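Local coordinates for CPXV203 protein (Cowpox virus, PDB 4HKJ) that binds MHC class I molecules and probably drives their retrieval to the endoplasmic reticulum, so helping cowpox virus evade antigen presentation, at residues F28-R32 and H76-S82; K102-V108 and Y129-K135; S107-D111 and Y136-I141. All coordinates share one frame. Numbering follows the deposited sequence.

Contact 1 (F28-R32 and H76-S82); sequences FYSKR and HFGVTHS
This is a loop-on-turn contact: F28-R32, irregular but extended in the chain between strands 15-25 and 36-38, lies against H76-S82, the ends of antiparallel strands 71-77 and 81-88 with the short turn between them. From Y29 to R32 phi stays between -70° and -100° and psi between 117° and 138°. The turn is made by G78 (phi/psi 65/-137°), V79 (-126/2°) and T80 (-127/-35°), beyond weak F77-H81 backbone hydrogen bonds. CA-CA separations set the placement: Y29-V79 5.1 Å, S30-T80 5.4 Å and R32-H76 5.3 Å.

The best-defined bond runs from S30 N to V79 O (2.8 Å, 132°). S30, with chi1 p, points its CB toward the turn and adds a weak bond from S30 OG to V79 O at 3.2 Å. V79 O also receives a CA-H...O contact from Y29 CA at 3.3 Å. Y29 (chi1 m) offers a ring face to V79, whose CG2 sits 4.0 Å from the ring centroid, 12° off the normal: a CH-pi contact. H76 (chi1 t, chi2 85°) points its CB toward F28-R32, and R32 N and K31 C lie over one face of its ring. Weak bonds tie H76 NE2 to G78 O (2.8 Å) and H76 ND1 to S82 OG (3.4 Å).

R32 NH2 pairs with an acidic side chain of the H-2 class I chain in a salt bridge to that other subunit; acidic side chains there also accept hydrogen bonds from V79 N and T80 OG1. With the loop held to the turn through V79 O, the contact is consistent with presenting both segments together to MHC.

Contact 2 (K102-V108 and Y129-K135); sequences KHILISV and YLHITVK
Strands 103-110 and 131-137 run side by side in parallel here, their short-segment axes 4.7 Å apart at closest and crossing at -20°. Residues 103-108 and 131-135 are extended, phi -103° to -126° and psi 108° to 131°. The register is one-to-one, with CA-CA distances of 4.7 Å for H103-H131, 5.0 Å for I104-I132 and L105-T133, 4.8 Å for I106-V134 and 4.7 Å for S107-K135. The bonds alternate in direction: H131 N to K102 O (2.9 Å), I104 N to H131 O (2.7 Å), T133 N to I104 O (3.0 Å), I106 N to T133 O (2.8 Å), K135 N to I106 O (2.8 Å) and V108 N to K135 O (2.7 Å).

On one face H103 (chi1 m, chi2 79°) and H131 (chi1 m, chi2 84°) form an offset stack, centroids 3.6 Å apart and planes at 8°. Further along this face, L105 (tp) brings CD1 to 4.3 Å from T133 CB, and K135 CD (chi1-chi3 t, chi4 p) lies 4.2 Å from S107 OG. The other face carries aliphatic I104, I106, I132 and V134: I106 (mt) sets CB 4.4 Å from V134 CG2, V134 being t. The end of L130 reaches I104 (mm), L130 CD1 to I104 CG1 4.1 Å. K102 (mtmt) lays CD 3.3 Å from Y129 O.

The pair lies inside a mixed sheet, between strands 53-59 and 119-126: L105 and S107 form backbone hydrogen bonds with H58 and V56, I132 and V134 with V125 and L122. I106, I132 and V134 pack on strand 15-25 of the second sheet, as in a beta-sandwich.

Contact 3 (S107-D111 and Y136-I141); sequences SVYCD and YDTSCI
Both segments are still extended at the start, V108 (phi/psi -110/109°) pairing in parallel with Y136 (-144/151°) at a CA-CA distance of 4.6 Å. The pairing then fades: D137 N reaches V108 O by a weak bond of 3.4 Å, and the chain leaves strand 103-110 at T138 and returns at C140, before I141 begins the next strand.

Side chains of V108 and Y136 share a face, their CB atoms 3.9 Å apart; V108 (chi1 t) also puts CG1 3.6 Å from I141 CD1. D137 OD1 accepts from S139 N (3.0 Å) in an Asx turn, from S139 OG (2.5 Å) and from D118 N. C110 (chi1 39°) and C140 (chi1 59°) point toward each other and join SG to SG at 2.0 Å, with chi3 -99° and CA atoms 6.6 Å apart.

A covalent link thus continues where hydrogen bonding between these two segments gives out, holding the end of strand 103-110 to the turn after strand 131-137.

In the fold
Contacts 2 and 3 are successive parts of one parallel strand pair: they share S107 and V108, and their centres lie 16 Å apart, hydrogen-bonded pairing giving way to the disulfide. Contact 1 closes earlier in the chain, yet its centre is 14 Å from that of contact 3, and the two touch where F28 CE1 comes 3.2 Å from C140 O. Contact 2 does not touch contact 1: their centres are 24 Å apart, their nearest atoms about 8 Å. Of the three contacts, contact 1 engages the MHC class I chain most, with Y129 of contact 2 packing on its backbone; contact 3 is buried and touches no other protein chain of the assembly.

Contact 1 (F28-R32 and H76-S82)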
loop_
_atom_site.group_PDB
_atom_site.type_symbol
_atom_site.label_atom_id
_atom_site.label_comp_id
_atom_site.label_asym_id
_atom_site.label_seq_id
_atom_site.Cartn_x
_atom_site.Cartn_y
_atom_site.Cartn_z
ATOM N N PHE D 28 -17.268 0.635 16.008
ATOM C CA PHE D 28 -18.079 -0.570 16.159
ATOM C C PHE D 28 -17.397 -1.786 15.540
ATOM O O PHE D 28 -16.466 -1.650 14.747
ATOM C CB PHE D 28 -19.481 -0.372 15.565
ATOM C CG PHE D 28 -19.569 -0.646 14.087
ATOM C CD1 PHE D 28 -19.155 0.301 13.164
ATOM C CD2 PHE D 28 -20.087 -1.845 13.623
ATOM C CE1 PHE D 28 -19.243 0.050 11.806
ATOM C CE2 PHE D 28 -20.177 -2.099 12.267
ATOM C CZ PHE D 28 -19.755 -1.151 11.358
ATOM N N TYR D 29 -17.863 -2.972 15.915
ATOM C CA TYR D 29 -17.308 -4.212 15.386
ATOM C C TYR D 29 -18.176 -4.774 14.266
ATOM O O TYR D 29 -19.336 -5.125 14.484
ATOM C CB TYR D 29 -17.159 -5.259 16.493
ATOM C CG TYR D 29 -16.025 -4.997 17.461
ATOM C CD1 TYR D 29 -15.163 -3.922 17.283
ATOM C CD2 TYR D 29 -15.808 -5.835 18.547
ATOM C CE1 TYR D 29 -14.125 -3.682 18.165
ATOM C CE2 TYR D 29 -14.775 -5.606 19.433
ATOM C CZ TYR D 29 -13.935 -4.530 19.239
ATOM O OH TYR D 29 -12.905 -4.302 20.121
ATOM N N SER D 30 -17.610 -4.857 13.067
ATOM C CA SER D 30 -18.313 -5.442 11.932
ATOM C C SER D 30 -18.305 -6.963 12.034
ATOM O O SER D 30 -17.271 -7.569 12.311
ATOM C CB SER D 30 -17.684 -4.989 10.612
ATOM O OG SER D 30 -16.290 -5.232 10.598
ATOM N N LYS D 31 -19.465 -7.571 11.814
ATOM C CA LYS D 31 -19.609 -9.017 11.947
ATOM C C LYS D 31 -19.509 -9.727 10.599
ATOM O O LYS D 31 -20.059 -9.264 9.599
ATOM C CB LYS D 31 -20.937 -9.361 12.624
ATOM C CG LYS D 31 -21.144 -10.846 12.874
ATOM C CD LYS D 31 -22.463 -11.112 13.580
ATOM C CE LYS D 31 -22.671 -12.600 13.810
ATOM N NZ LYS D 31 -23.955 -12.875 14.511
ATOM N N ARG D 32 -18.800 -10.851 10.583
ATOM C CA ARG D 32 -18.676 -11.671 9.385
ATOM C C ARG D 32 -19.998 -12.353 9.068
ATOM O O ARG D 32 -20.646 -12.910 9.955
ATOM C CB ARG D 32 -17.585 -12.724 9.574
ATOM C CG ARG D 32 -17.473 -13.713 8.425
ATOM C CD ARG D 32 -16.335 -14.697 8.641
ATOM N NE ARG D 32 -16.559 -15.570 9.792
ATOM C CZ ARG D 32 -16.002 -15.396 10.987
ATOM N NH1 ARG D 32 -15.181 -14.377 11.198
ATOM N NH2 ARG D 32 -16.266 -16.243 11.973
ATOM N N HIS D 76 -14.471 -11.450 5.291
ATOM C CA HIS D 76 -14.274 -10.679 6.511
ATOM C C HIS D 76 -13.082 -11.176 7.317
ATOM O O HIS D 76 -12.839 -12.380 7.406
ATOM C CB HIS D 76 -15.537 -10.712 7.373
ATOM C CG HIS D 76 -15.432 -9.909 8.632
ATOM N ND1 HIS D 76 -15.690 -8.555 8.675
ATOM C CD2 HIS D 76 -15.095 -10.266 9.893
ATOM C CE1 HIS D 76 -15.517 -8.114 9.908
ATOM N NE2 HIS D 76 -15.155 -9.133 10.668
ATOM N N PHE D 77 -12.342 -10.240 7.904
ATOM C CA PHE D 77 -11.205 -10.577 8.753
ATOM C C PHE D 77 -11.221 -9.735 10.023
ATOM O O PHE D 77 -11.468 -8.529 9.976
ATOM C CB PHE D 77 -9.892 -10.361 8.001
ATOM C CG PHE D 77 -9.673 -11.330 6.876
ATOM C CD1 PHE D 77 -9.725 -12.696 7.098
ATOM C CD2 PHE D 77 -9.421 -10.875 5.593
ATOM C CE1 PHE D 77 -9.526 -13.589 6.062
ATOM C CE2 PHE D 77 -9.221 -11.762 4.554
ATOM C CZ PHE D 77 -9.273 -13.121 4.789
ATOM N N GLY D 78 -10.954 -10.375 11.155
ATOM C CA GLY D 78 -10.942 -9.686 12.430
ATOM C C GLY D 78 -12.308 -9.149 12.807
ATOM O O GLY D 78 -13.320 -9.826 12.628
ATOM N N VAL D 79 -12.338 -7.923 13.319
ATOM C CA VAL D 79 -13.582 -7.316 13.773
ATOM C C VAL D 79 -13.838 -5.953 13.130
ATOM O O VAL D 79 -14.831 -5.294 13.439
ATOM C CB VAL D 79 -13.601 -7.153 15.305
ATOM C CG1 VAL D 79 -13.608 -8.511 15.986
ATOM C CG2 VAL D 79 -12.409 -6.328 15.765
ATOM N N THR D 80 -12.947 -5.533 12.237
ATOM C CA THR D 80 -13.066 -4.216 11.611
ATOM C C THR D 80 -13.033 -4.258 10.083
ATOM O O THR D 80 -13.704 -3.466 9.419
ATOM C CB THR D 80 -11.966 -3.253 12.105
ATOM O OG1 THR D 80 -10.680 -3.863 11.935
ATOM C CG2 THR D 80 -12.170 -2.911 13.572
ATOM N N HIS D 81 -12.254 -5.180 9.527
ATOM C CA HIS D 81 -12.039 -5.221 8.083
ATOM C C HIS D 81 -13.135 -5.965 7.322
ATOM O O HIS D 81 -13.525 -7.074 7.692
ATOM C CB HIS D 81 -10.673 -5.836 7.765
ATOM C CG HIS D 81 -9.526 -5.138 8.426
ATOM N ND1 HIS D 81 -9.010 -3.949 7.960
ATOM C CD2 HIS D 81 -8.791 -5.466 9.515
ATOM C CE1 HIS D 81 -8.008 -3.572 8.735
ATOM N NE2 HIS D 81 -7.855 -4.476 9.685
ATOM N N SER D 82 -13.620 -5.342 6.250
ATOM C CA SER D 82 -14.592 -5.962 5.358
ATOM C C SER D 82 -14.196 -5.704 3.906
ATOM O O SER D 82 -14.073 -4.553 3.487
ATOM C CB SER D 82 -15.995 -5.420 5.628
ATOM O OG SER D 82 -16.386 -5.667 6.965
#

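Contact 2 (K102-V108 and Y129-K135)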
loop_
_atom_site.group_PDB
_atom_site.type_symbol
_atom_site.label_atom_id
_atom_site.label_comp_id
_atom_site.label_asym_id
_atom_site.label_seq_id
_atom_site.Cartn_x
_atom_site.Cartn_y
_atom_site.Cartn_z
ATOM N N LYS D 102 -18.542 2.871 -18.258
ATOM C CA LYS D 102 -17.206 2.857 -17.673
ATOM C C LYS D 102 -17.033 3.932 -16.602
ATOM O O LYS D 102 -15.939 4.129 -16.073
ATOM C CB LYS D 102 -16.138 2.990 -18.760
ATOM C CG LYS D 102 -16.094 1.803 -19.710
ATOM C CD LYS D 102 -14.999 1.948 -20.754
ATOM C CE LYS D 102 -15.289 3.088 -21.717
ATOM N NZ LYS D 102 -14.253 3.179 -22.781
ATOM N N HIS D 103 -18.122 4.627 -16.290
ATOM C CA HIS D 103 -18.138 5.557 -15.169
ATOM C C HIS D 103 -18.908 4.942 -14.009
ATOM O O HIS D 103 -20.131 4.814 -14.059
ATOM C CB HIS D 103 -18.755 6.897 -15.575
ATOM C CG HIS D 103 -17.806 7.804 -16.292
ATOM N ND1 HIS D 103 -17.491 7.650 -17.625
ATOM C CD2 HIS D 103 -17.094 8.871 -15.859
ATOM C CE1 HIS D 103 -16.632 8.586 -17.983
ATOM N NE2 HIS D 103 -16.374 9.340 -16.929
ATOM N N ILE D 104 -18.178 4.560 -12.966
ATOM C CA ILE D 104 -18.756 3.829 -11.844
ATOM C C ILE D 104 -18.971 4.714 -10.619
ATOM O O ILE D 104 -18.063 5.425 -10.189
ATOM C CB ILE D 104 -17.862 2.638 -11.445
ATOM C CG1 ILE D 104 -17.624 1.719 -12.645
ATOM C CG2 ILE D 104 -18.476 1.869 -10.289
ATOM C CD1 ILE D 104 -18.890 1.135 -13.228
ATOM N N LEU D 105 -20.177 4.663 -10.062
ATOM C CA LEU D 105 -20.480 5.357 -8.817
ATOM C C LEU D 105 -20.847 4.357 -7.725
ATOM O O LEU D 105 -21.850 3.651 -7.828
ATOM C CB LEU D 105 -21.618 6.357 -9.012
ATOM C CG LEU D 105 -22.175 6.964 -7.719
ATOM C CD1 LEU D 105 -21.108 7.768 -6.987
ATOM C CD2 LEU D 105 -23.402 7.817 -8.004
ATOM N N ILE D 106 -20.028 4.303 -6.680
ATOM C CA ILE D 106 -20.231 3.348 -5.598
ATOM C C ILE D 106 -20.594 4.043 -4.288
ATOM O O ILE D 106 -19.870 4.918 -3.815
ATOM C CB ILE D 106 -18.987 2.464 -5.400
ATOM C CG1 ILE D 106 -18.738 1.626 -6.655
ATOM C CG2 ILE D 106 -19.152 1.568 -4.188
ATOM C CD1 ILE D 106 -17.536 0.710 -6.564
ATOM N N SER D 107 -21.726 3.649 -3.709
ATOM C CA SER D 107 -22.190 4.229 -2.455
ATOM C C SER D 107 -22.178 3.184 -1.345
ATOM O O SER D 107 -22.821 2.139 -1.458
ATOM C CB SER D 107 -23.597 4.803 -2.622
ATOM O OG SER D 107 -23.674 5.643 -3.760
ATOM N N VAL D 108 -21.444 3.468 -0.272
ATOM C CA VAL D 108 -21.320 2.524 0.835
ATOM C C VAL D 108 -22.055 2.997 2.088
ATOM O O VAL D 108 -21.630 3.940 2.754
ATOM C CB VAL D 108 -19.846 2.254 1.187
ATOM C CG1 VAL D 108 -19.756 1.230 2.307
ATOM C CG2 VAL D 108 -19.089 1.772 -0.039
ATOM N N TYR D 129 -9.761 3.856 -19.090
ATOM C CA TYR D 129 -10.514 2.608 -19.078
ATOM C C TYR D 129 -11.666 2.625 -18.075
ATOM O O TYR D 129 -12.718 2.033 -18.319
ATOM C CB TYR D 129 -9.591 1.425 -18.778
ATOM C CG TYR D 129 -8.548 1.156 -19.841
ATOM C CD1 TYR D 129 -8.691 1.656 -21.128
ATOM C CD2 TYR D 129 -7.419 0.399 -19.556
ATOM C CE1 TYR D 129 -7.738 1.410 -22.100
ATOM C CE2 TYR D 129 -6.462 0.149 -20.522
ATOM C CZ TYR D 129 -6.627 0.657 -21.792
ATOM O OH TYR D 129 -5.679 0.412 -22.758
ATOM N N LEU D 130 -11.469 3.305 -16.949
ATOM C CA LEU D 130 -12.442 3.250 -15.866
ATOM C C LEU D 130 -12.437 4.502 -14.990
ATOM O O LEU D 130 -11.405 5.149 -14.815
ATOM C CB LEU D 130 -12.183 2.014 -15.000
ATOM C CG LEU D 130 -13.360 1.484 -14.178
ATOM C CD1 LEU D 130 -14.454 0.960 -15.098
ATOM C CD2 LEU D 130 -12.900 0.402 -13.215
ATOM N N HIS D 131 -13.606 4.831 -14.448
ATOM C CA HIS D 131 -13.748 5.922 -13.491
ATOM C C HIS D 131 -14.434 5.402 -12.231
ATOM O O HIS D 131 -15.570 4.934 -12.287
ATOM C CB HIS D 131 -14.566 7.068 -14.092
ATOM C CG HIS D 131 -13.940 7.696 -15.299
ATOM N ND1 HIS D 131 -14.088 7.180 -16.569
ATOM C CD2 HIS D 131 -13.168 8.800 -15.429
ATOM C CE1 HIS D 131 -13.432 7.939 -17.429
ATOM N NE2 HIS D 131 -12.865 8.929 -16.763
ATOM N N ILE D 132 -13.742 5.472 -11.098
ATOM C CA ILE D 132 -14.304 4.978 -9.843
ATOM C C ILE D 132 -14.501 6.090 -8.816
ATOM O O ILE D 132 -13.537 6.678 -8.324
ATOM C CB ILE D 132 -13.440 3.857 -9.226
ATOM C CG1 ILE D 132 -13.346 2.667 -10.185
ATOM C CG2 ILE D 132 -14.016 3.416 -7.889
ATOM C CD1 ILE D 132 -12.557 1.495 -9.633
ATOM N N THR D 133 -15.761 6.372 -8.499
ATOM C CA THR D 133 -16.097 7.361 -7.481
ATOM C C THR D 133 -16.766 6.676 -6.292
ATOM O O THR D 133 -17.697 5.887 -6.464
ATOM C CB THR D 133 -17.034 8.446 -8.042
ATOM O OG1 THR D 133 -16.477 8.986 -9.246
ATOM C CG2 THR D 133 -17.220 9.565 -7.032
ATOM N N VAL D 134 -16.287 6.972 -5.088
ATOM C CA VAL D 134 -16.811 6.329 -3.886
ATOM C C VAL D 134 -17.430 7.319 -2.902
ATOM O O VAL D 134 -16.796 8.295 -2.498
ATOM C CB VAL D 134 -15.725 5.508 -3.166
ATOM C CG1 VAL D 134 -16.267 4.931 -1.866
ATOM C CG2 VAL D 134 -15.217 4.404 -4.071
ATOM N N LYS D 135 -18.677 7.051 -2.528
ATOM C CA LYS D 135 -19.390 7.841 -1.535
ATOM C C LYS D 135 -19.678 6.958 -0.325
ATOM O O LYS D 135 -20.320 5.917 -0.456
ATOM C CB LYS D 135 -20.698 8.362 -2.132
ATOM C CG LYS D 135 -21.650 8.988 -1.130
ATOM C CD LYS D 135 -23.015 9.227 -1.761
ATOM C CE LYS D 135 -24.008 9.783 -0.754
ATOM N NZ LYS D 135 -23.653 11.159 -0.307
#

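Contact 3 (S107-D111 and Y136-I141)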
loop_
_atom_site.group_PDB
_atom_site.type_symbol
_atom_site.label_atom_id
_atom_site.label_comp_id
_atom_site.label_asym_id
_atom_site.label_seq_id
_atom_site.Cartn_x
_atom_site.Cartn_y
_atom_site.Cartn_z
ATOM N N SER D 107 -21.726 3.649 -3.709
ATOM C CA SER D 107 -22.190 4.229 -2.455
ATOM C C SER D 107 -22.178 3.184 -1.345
ATOM O O SER D 107 -22.821 2.139 -1.458
ATOM C CB SER D 107 -23.597 4.803 -2.622
ATOM O OG SER D 107 -23.674 5.643 -3.760
ATOM N N VAL D 108 -21.444 3.468 -0.272
ATOM C CA VAL D 108 -21.320 2.524 0.835
ATOM C C VAL D 108 -22.055 2.997 2.088
ATOM O O VAL D 108 -21.630 3.940 2.754
ATOM C CB VAL D 108 -19.846 2.254 1.187
ATOM C CG1 VAL D 108 -19.756 1.230 2.307
ATOM C CG2 VAL D 108 -19.089 1.772 -0.039
ATOM N N TYR D 109 -23.160 2.328 2.402
ATOM C CA TYR D 109 -23.932 2.630 3.598
ATOM C C TYR D 109 -23.700 1.552 4.647
ATOM O O TYR D 109 -23.356 0.419 4.312
ATOM C CB TYR D 109 -25.421 2.714 3.262
ATOM C CG TYR D 109 -25.736 3.618 2.093
ATOM C CD1 TYR D 109 -25.955 4.975 2.280
ATOM C CD2 TYR D 109 -25.816 3.113 0.801
ATOM C CE1 TYR D 109 -26.243 5.807 1.212
ATOM C CE2 TYR D 109 -26.103 3.935 -0.270
ATOM C CZ TYR D 109 -26.315 5.280 -0.060
ATOM O OH TYR D 109 -26.600 6.097 -1.128
ATOM N N CYS D 110 -23.891 1.905 5.916
ATOM C CA CYS D 110 -23.727 0.944 7.003
ATOM C C CYS D 110 -25.071 0.460 7.545
ATOM O O CYS D 110 -25.982 1.255 7.776
ATOM C CB CYS D 110 -22.866 1.530 8.127
ATOM S SG CYS D 110 -23.160 3.278 8.490
ATOM N N ASP D 111 -25.181 -0.851 7.743
ATOM C CA ASP D 111 -26.416 -1.471 8.213
ATOM C C ASP D 111 -26.344 -1.865 9.684
ATOM O O ASP D 111 -27.317 -1.721 10.423
ATOM C CB ASP D 111 -26.744 -2.707 7.371
ATOM C CG ASP D 111 -27.552 -2.372 6.135
ATOM O OD1 ASP D 111 -27.629 -1.177 5.786
ATOM O OD2 ASP D 111 -28.111 -3.303 5.515
ATOM N N TYR D 136 -19.202 7.361 0.848
ATOM C CA TYR D 136 -19.360 6.527 2.037
ATOM C C TYR D 136 -19.612 7.309 3.326
ATOM O O TYR D 136 -19.167 8.447 3.480
ATOM C CB TYR D 136 -18.158 5.592 2.206
ATOM C CG TYR D 136 -16.849 6.296 2.501
ATOM C CD1 TYR D 136 -16.089 6.853 1.479
ATOM C CD2 TYR D 136 -16.368 6.391 3.801
ATOM C CE1 TYR D 136 -14.891 7.491 1.746
ATOM C CE2 TYR D 136 -15.173 7.028 4.075
ATOM C CZ TYR D 136 -14.438 7.576 3.047
ATOM O OH TYR D 136 -13.248 8.210 3.321
ATOM N N ASP D 137 -20.331 6.675 4.249
ATOM C CA ASP D 137 -20.657 7.268 5.540
ATOM C C ASP D 137 -19.457 7.174 6.478
ATOM O O ASP D 137 -19.058 6.082 6.881
ATOM C CB ASP D 137 -21.861 6.548 6.150
ATOM C CG ASP D 137 -22.510 7.330 7.276
ATOM O OD1 ASP D 137 -21.827 8.160 7.911
ATOM O OD2 ASP D 137 -23.712 7.108 7.530
ATOM N N THR D 138 -18.892 8.325 6.832
ATOM C CA THR D 138 -17.683 8.369 7.646
ATOM C C THR D 138 -17.964 8.212 9.139
ATOM O O THR D 138 -17.041 8.212 9.952
ATOM C CB THR D 138 -16.897 9.677 7.417
ATOM O OG1 THR D 138 -17.643 10.783 7.939
ATOM C CG2 THR D 138 -16.640 9.895 5.933
ATOM N N SER D 139 -19.236 8.079 9.498
ATOM C CA SER D 139 -19.610 7.898 10.897
ATOM C C SER D 139 -19.360 6.463 11.350
ATOM O O SER D 139 -19.079 6.213 12.521
ATOM C CB SER D 139 -21.073 8.285 11.126
ATOM O OG SER D 139 -21.946 7.479 10.352
ATOM N N CYS D 140 -19.459 5.525 10.414
ATOM C CA CYS D 140 -19.252 4.114 10.725
ATOM C C CYS D 140 -18.078 3.508 9.957
ATOM O O CYS D 140 -17.763 2.332 10.125
ATOM C CB CYS D 140 -20.530 3.309 10.464
ATOM S SG CYS D 140 -21.148 3.377 8.760
ATOM N N ILE D 141 -17.427 4.314 9.121
ATOM C CA ILE D 141 -16.292 3.835 8.338
ATOM C C ILE D 141 -15.007 4.598 8.655
ATOM O O ILE D 141 -14.930 5.814 8.467
ATOM C CB ILE D 141 -16.580 3.902 6.825
ATOM C CG1 ILE D 141 -17.711 2.940 6.465
ATOM C CG2 ILE D 141 -15.330 3.573 6.027
ATOM C CD1 ILE D 141 -18.121 2.995 5.016
#